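Local coordinates for assembly chaperone of ribosomal protein L4 (Acl4) (Chaetomium thermophilum, PDB 5TQB) that probably shields newly made ribosomal protein L4 and escorts it toward ribosome assembly, using a helical scaffold of tetratricopeptide-repeat type, at residues B[129-132]-B[133-137]; B[297-300]-B[301-305]. All coordinates share one frame; numbering follows the deposited sequence.

Contact 1. Residues B[129-132]-B[133-137]; sequences LSRG and QVEAA
Ser-130 and Gln-133 meet through a capping bond: the backbone N of Gln-133 donates to Ser-130 OG at 3.2 Å, with an N-H...O angle of 152°. Serine suits this place because its short side chain can fold back over the first turn, where amides lack carbonyls ahead of them. The same N also makes a weak, strongly bent hydrogen bond to Ser-130 O at 3.1 Å. Beside the cap, the CG methylene of Gln-133 packs against Ser-130 CB and the serine hydroxyl, 3.2 Å from Ser-130 OG; a chi1 of -71° sets this CG beside its own backbone N, and hence against the hydroxyl which that N-H also meets. This is the N-cap of helix 131-156, which pairs with helix 100-125: Arg-131 and Val-134 both rest on Leu-124 there. Regular helical bonds then take over, Val-134 N to Ser-130 O at 3.2 Å, Glu-135 N to Arg-131 O and Ala-136 N to Gly-132 O at 3.1 Å each. Among the charged groups, OE2 of Glu-135 touches the arginine's chain, 3.3 Å from Arg-131 CG, yet lies 4.1 Å from Arg-131 NH2, beyond a salt bridge. The guanidinium and carboxylate planes stand 83° apart.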
ATOM      1  N   LEU B 129     -19.332 -22.239 -15.670  1.00139.62           N
ATOM      2  CA  LEU B 129     -18.368 -23.233 -15.224  1.00136.78           C
ATOM      3  C   LEU B 129     -18.273 -23.152 -13.702  1.00133.32           C
ATOM      4  O   LEU B 129     -18.209 -24.173 -13.015  1.00134.53           O
ATOM      5  CB  LEU B 129     -17.003 -22.985 -15.875  1.00134.78           C
ATOM      6  CG  LEU B 129     -15.943 -24.092 -15.811  1.00134.81           C
ATOM      7  CD1 LEU B 129     -16.521 -25.470 -16.128  1.00137.32           C
ATOM      8  CD2 LEU B 129     -14.798 -23.767 -16.763  1.00132.84           C
ATOM      9  N   SER B 130     -18.279 -21.924 -13.187  1.00127.21           N
ATOM     10  CA  SER B 130     -18.305 -21.679 -11.747  1.00121.03           C
ATOM     11  C   SER B 130     -19.029 -20.372 -11.427  1.00117.97           C
ATOM     12  O   SER B 130     -18.562 -19.292 -11.790  1.00117.15           O
ATOM     13  CB  SER B 130     -16.883 -21.627 -11.190  1.00116.11           C
ATOM     14  OG  SER B 130     -16.882 -21.163  -9.852  1.00113.51           O
ATOM     15  N   ARG B 131     -20.167 -20.477 -10.743  1.00115.57           N
ATOM     16  CA  ARG B 131     -20.926 -19.301 -10.322  1.00112.28           C
ATOM     17  C   ARG B 131     -20.076 -18.387  -9.442  1.00107.22           C
ATOM     18  O   ARG B 131     -20.180 -17.164  -9.525  1.00103.45           O
ATOM     19  CB  ARG B 131     -22.194 -19.716  -9.568  1.00114.62           C
ATOM     20  CG  ARG B 131     -22.867 -18.572  -8.803  1.00115.50           C
ATOM     21  CD  ARG B 131     -24.280 -18.932  -8.369  1.00119.15           C
ATOM     22  NE  ARG B 131     -25.129 -19.272  -9.512  1.00122.81           N
ATOM     23  CZ  ARG B 131     -26.057 -18.477 -10.047  1.00124.88           C
ATOM     24  NH1 ARG B 131     -26.757 -18.904 -11.089  1.00125.66           N
ATOM     25  NH2 ARG B 131     -26.298 -17.267  -9.555  1.00125.55           N
ATOM     26  N   GLY B 132     -19.237 -18.986  -8.605  1.00107.16           N
ATOM     27  CA  GLY B 132     -18.373 -18.231  -7.715  1.00106.58           C
ATOM     28  C   GLY B 132     -17.334 -17.418  -8.462  1.00105.49           C
ATOM     29  O   GLY B 132     -17.012 -16.295  -8.069  1.00104.09           O
ATOM     30  N   GLN B 133     -16.806 -17.988  -9.542  1.00107.34           N
ATOM     31  CA  GLN B 133     -15.799 -17.316 -10.359  1.00105.38           C
ATOM     32  C   GLN B 133     -16.381 -16.074 -11.023  1.00 97.14           C
ATOM     33  O   GLN B 133     -15.748 -15.018 -11.040  1.00 92.65           O
ATOM     34  CB  GLN B 133     -15.257 -18.267 -11.432  1.00112.44           C
ATOM     35  CG  GLN B 133     -14.378 -19.387 -10.894  1.00119.78           C
ATOM     36  CD  GLN B 133     -13.035 -18.890 -10.402  1.00124.19           C
ATOM     37  OE1 GLN B 133     -12.673 -17.731 -10.613  1.00125.60           O
ATOM     38  NE2 GLN B 133     -12.286 -19.765  -9.743  1.00125.52           N
ATOM     39  N   VAL B 134     -17.586 -16.208 -11.569  1.00 93.84           N
ATOM     40  CA  VAL B 134     -18.235 -15.110 -12.275  1.00 92.55           C
ATOM     41  C   VAL B 134     -18.570 -13.971 -11.314  1.00 93.46           C
ATOM     42  O   VAL B 134     -18.298 -12.808 -11.610  1.00 92.79           O
ATOM     43  CB  VAL B 134     -19.525 -15.571 -12.991  1.00 91.78           C
ATOM     44  CG1 VAL B 134     -20.150 -14.419 -13.764  1.00 90.43           C
ATOM     45  CG2 VAL B 134     -19.230 -16.723 -13.933  1.00 91.81           C
ATOM     46  N   GLU B 135     -19.165 -14.308 -10.172  1.00 94.65           N
ATOM     47  CA  GLU B 135     -19.511 -13.312  -9.160  1.00 92.77           C
ATOM     48  C   GLU B 135     -18.269 -12.571  -8.686  1.00 88.49           C
ATOM     49  O   GLU B 135     -18.317 -11.371  -8.414  1.00 88.28           O
ATOM     50  CB  GLU B 135     -20.203 -13.969  -7.967  1.00 95.83           C
ATOM     51  CG  GLU B 135     -21.614 -14.442  -8.251  1.00101.87           C
ATOM     52  CD  GLU B 135     -22.265 -15.087  -7.043  1.00109.41           C
ATOM     53  OE1 GLU B 135     -21.693 -14.992  -5.935  1.00110.63           O
ATOM     54  OE2 GLU B 135     -23.348 -15.693  -7.201  1.00113.92           O
ATOM     55  N   ALA B 136     -17.158 -13.292  -8.589  1.00 84.91           N
ATOM     56  CA  ALA B 136     -15.886 -12.692  -8.208  1.00 81.94           C
ATOM     57  C   ALA B 136     -15.411 -11.743  -9.300  1.00 78.92           C
ATOM     58  O   ALA B 136     -14.940 -10.640  -9.023  1.00 79.27           O
ATOM     59  CB  ALA B 136     -14.846 -13.773  -7.962  1.00 82.89           C
ATOM     60  N   ALA B 137     -15.538 -12.189 -10.545  1.00 77.00           N
ATOM     61  CA  ALA B 137     -15.142 -11.390 -11.697  1.00 73.84           C
ATOM     62  C   ALA B 137     -16.022 -10.150 -11.802  1.00 69.33           C
ATOM     63  O   ALA B 137     -15.532  -9.059 -12.094  1.00 66.91           O
ATOM     64  CB  ALA B 137     -15.236 -12.220 -12.973  1.00 73.23           C
TER

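Contact 2. Residues B[297-300]-B[301-305]; sequences RSSR and KWLRQ. With EDO (1,2-ethanediol), chain G.
Different first torsions bring Arg-300 and Arg-304 together: CG of Arg-300 lies anti to its backbone N (chi1 -162°), whereas CG of Arg-304 is anti to its carbonyl carbon (chi1 -73°), and bends further out lay the two chains side by side, pointing the same way. CD of Arg-300 sits over one face of the Arg-304 guanidinium, offset toward its rim, 3.4 Å from Arg-304 NH1. The guanidinium planes are 59° apart, so the groups do not stack, and NH1 of Arg-300 is 3.8 Å from NH1 of Arg-304. That closeness of like charges probably costs some energy, while the long aliphatic stems let arginine pack along the helix before its charge begins.

On another side of the helix, Trp-302 turns the edge of its indole to the backbone, with CD1 3.0 Å from Ser-298 O. The same oxygen accepts the Trp-302 N-H, also at 3.0 Å. The broad ring continues into the protein, meeting Trp-265 edge-to-face and Arg-272 in a cation-pi contact. Leu-303 places CG 3.3 Å from Ser-299 O and packs on Leu-327 and Ile-328 of helix 318-333. Small Ser-299 suits a close helix approach, its buried OG bonding to Gly-269 O; Ser-298 OG turns back to Thr-295 O and Asp-294 O. Gln-305 NE2 makes a weak 3.0 Å hydrogen bond to O2 of the ethanediol, probably a crystallisation solute.

Backbone bonds from residue i+4 to i, such as Arg-304 N to Arg-300 O at 2.8 Å, run through the segment. With Trp-302, Ser-299 and Leu-303 turned to neighbouring helices and Lys-301 exposed, this is an amphipathic helix of an all-helical array, consistent with the TPR-like family.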
ATOM      1  N   ARG B 297       5.127  15.924  21.452  1.00 76.30           N
ATOM      2  CA  ARG B 297       6.479  15.384  21.377  1.00 76.00           C
ATOM      3  C   ARG B 297       6.591  14.418  20.204  1.00 72.18           C
ATOM      4  O   ARG B 297       7.524  14.512  19.407  1.00 70.41           O
ATOM      5  CB  ARG B 297       6.871  14.698  22.683  1.00 78.48           C
ATOM      6  CG  ARG B 297       7.351  15.673  23.745  1.00 84.26           C
ATOM      7  CD  ARG B 297       7.720  14.979  25.037  1.00 86.91           C
ATOM      8  NE  ARG B 297       8.206  15.939  26.025  1.00 91.77           N
ATOM      9  CZ  ARG B 297       7.470  16.465  26.999  1.00 93.76           C
ATOM     10  NH1 ARG B 297       6.193  16.124  27.150  1.00 94.20           N
ATOM     11  NH2 ARG B 297       8.019  17.335  27.834  1.00 95.67           N
ATOM     12  N   SER B 298       5.628  13.507  20.086  1.00 70.95           N
ATOM     13  CA  SER B 298       5.611  12.568  18.967  1.00 72.73           C
ATOM     14  C   SER B 298       5.374  13.291  17.644  1.00 70.64           C
ATOM     15  O   SER B 298       5.882  12.873  16.608  1.00 68.92           O
ATOM     16  CB  SER B 298       4.562  11.471  19.174  1.00 77.23           C
ATOM     17  OG  SER B 298       3.361  11.999  19.703  1.00 85.15           O
ATOM     18  N   SER B 299       4.611  14.378  17.678  1.00 70.45           N
ATOM     19  CA  SER B 299       4.405  15.183  16.480  1.00 67.85           C
ATOM     20  C   SER B 299       5.752  15.699  15.991  1.00 67.46           C
ATOM     21  O   SER B 299       6.054  15.651  14.800  1.00 66.45           O
ATOM     22  CB  SER B 299       3.454  16.349  16.767  1.00 67.71           C
ATOM     23  OG  SER B 299       3.301  17.176  15.624  1.00 63.97           O
ATOM     24  N   ARG B 300       6.567  16.167  16.929  1.00 72.13           N
ATOM     25  CA  ARG B 300       7.897  16.675  16.615  1.00 74.86           C
ATOM     26  C   ARG B 300       8.789  15.575  16.030  1.00 72.36           C
ATOM     27  O   ARG B 300       9.563  15.822  15.101  1.00 70.22           O
ATOM     28  CB  ARG B 300       8.544  17.246  17.875  1.00 77.84           C
ATOM     29  CG  ARG B 300       9.716  18.168  17.603  1.00 83.35           C
ATOM     30  CD  ARG B 300      10.813  17.977  18.638  1.00 89.46           C
ATOM     31  NE  ARG B 300      10.321  18.087  20.008  1.00 94.00           N
ATOM     32  CZ  ARG B 300      11.001  17.691  21.080  1.00 97.90           C
ATOM     33  NH1 ARG B 300      12.204  17.149  20.946  1.00100.64           N
ATOM     34  NH2 ARG B 300      10.477  17.831  22.290  1.00 97.54           N
ATOM     35  N   LYS B 301       8.681  14.368  16.580  1.00 71.09           N
ATOM     36  CA  LYS B 301       9.486  13.234  16.125  1.00 70.27           C
ATOM     37  C   LYS B 301       9.139  12.861  14.689  1.00 65.50           C
ATOM     38  O   LYS B 301      10.022  12.573  13.882  1.00 64.17           O
ATOM     39  CB  LYS B 301       9.276  12.026  17.040  1.00 75.28           C
ATOM     40  CG  LYS B 301       9.816  12.220  18.450  1.00 82.52           C
ATOM     41  CD  LYS B 301       9.389  11.094  19.387  1.00 87.14           C
ATOM     42  CE  LYS B 301       9.785  11.389  20.832  1.00 91.44           C
ATOM     43  NZ  LYS B 301       9.277  10.367  21.795  1.00 92.84           N
ATOM     44  N   TRP B 302       7.850  12.872  14.374  1.00 63.64           N
ATOM     45  CA  TRP B 302       7.395  12.584  13.021  1.00 59.91           C
ATOM     46  C   TRP B 302       7.892  13.647  12.042  1.00 61.38           C
ATOM     47  O   TRP B 302       8.334  13.323  10.938  1.00 61.19           O
ATOM     48  CB  TRP B 302       5.869  12.492  12.980  1.00 58.83           C
ATOM     49  CG  TRP B 302       5.332  11.156  13.409  1.00 59.15           C
ATOM     50  CD1 TRP B 302       5.335  10.634  14.669  1.00 59.53           C
ATOM     51  CD2 TRP B 302       4.707  10.174  12.572  1.00 60.12           C
ATOM     52  NE1 TRP B 302       4.754   9.390  14.671  1.00 59.16           N
ATOM     53  CE2 TRP B 302       4.361   9.084  13.395  1.00 60.34           C
ATOM     54  CE3 TRP B 302       4.408  10.113  11.208  1.00 61.55           C
ATOM     55  CZ2 TRP B 302       3.726   7.945  12.898  1.00 62.46           C
ATOM     56  CZ3 TRP B 302       3.781   8.978  10.715  1.00 60.88           C
ATOM     57  CH2 TRP B 302       3.447   7.911  11.558  1.00 61.45           C
ATOM     58  N   LEU B 303       7.836  14.913  12.454  1.00 61.31           N
ATOM     59  CA  LEU B 303       8.197  16.014  11.569  1.00 59.41           C
ATOM     60  C   LEU B 303       9.707  16.111  11.382  1.00 61.15           C
ATOM     61  O   LEU B 303      10.181  16.438  10.298  1.00 59.54           O
ATOM     62  CB  LEU B 303       7.641  17.333  12.105  1.00 63.21           C
ATOM     63  CG  LEU B 303       6.116  17.474  12.094  1.00 60.75           C
ATOM     64  CD1 LEU B 303       5.706  18.734  12.838  1.00 61.38           C
ATOM     65  CD2 LEU B 303       5.570  17.492  10.673  1.00 59.47           C
ATOM     66  N   ARG B 304      10.457  15.846  12.446  1.00 68.47           N
ATOM     67  CA  ARG B 304      11.909  15.773  12.342  1.00 70.87           C
ATOM     68  C   ARG B 304      12.260  14.694  11.329  1.00 65.22           C
ATOM     69  O   ARG B 304      13.078  14.906  10.434  1.00 64.36           O
ATOM     70  CB  ARG B 304      12.534  15.453  13.702  1.00 74.53           C
ATOM     71  CG  ARG B 304      12.497  16.615  14.691  1.00 82.04           C
ATOM     72  CD  ARG B 304      13.814  17.373  14.730  1.00 85.81           C
ATOM     73  NE  ARG B 304      13.728  18.581  15.548  1.00 92.38           N
ATOM     74  CZ  ARG B 304      13.815  18.604  16.876  1.00 94.06           C
ATOM     75  NH1 ARG B 304      13.984  17.481  17.564  1.00 93.87           N
ATOM     76  NH2 ARG B 304      13.723  19.757  17.522  1.00 95.52           N
ATOM     77  N   GLN B 305      11.607  13.546  11.462  1.00 61.46           N
ATOM     78  CA  GLN B 305      11.870  12.411  10.590  1.00 61.38           C
ATOM     79  C   GLN B 305      11.432  12.718   9.163  1.00 62.86           C
ATOM     80  O   GLN B 305      12.027  12.225   8.206  1.00 60.98           O
ATOM     81  CB  GLN B 305      11.147  11.171  11.108  1.00 62.56           C
ATOM     82  CG  GLN B 305      11.482   9.894  10.346  1.00 67.70           C
ATOM     83  CD  GLN B 305      12.947   9.517  10.453  1.00 69.45           C
ATOM     84  OE1 GLN B 305      13.625   9.867  11.419  1.00 68.90           O
ATOM     85  NE2 GLN B 305      13.442   8.797   9.457  1.00 72.12           N
TER
HETATM   86  C1  EDO G 403      12.586   5.337  10.340  1.00 96.93           C
HETATM   87  O1  EDO G 403      11.400   4.573  10.284  1.00 97.36           O
HETATM   88  C2  EDO G 403      13.234   5.384   8.971  1.00 94.67           C
HETATM   89  O2  EDO G 403      12.503   6.244   8.122  1.00 90.92           O

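Overall arrangement
Contact 1 opens helix 131-156 and contact 2 lies within helix 291-313, later in the chain. They sit on opposite sides of the chain's centre, with their own centres 48 Å apart and nearest atoms about 33 Å apart, so neither touches the other. The first lies at the surface, with none of its touching residues buried; the second is partly buried, and its side chains reach helices 244-257, 262-281 and 318-333. Together they sample two opposite sides of one mainly helical chain without strands. The ethanediol lies at contact 2 alone and gives no evidence of where the ribosomal protein L4 client binds.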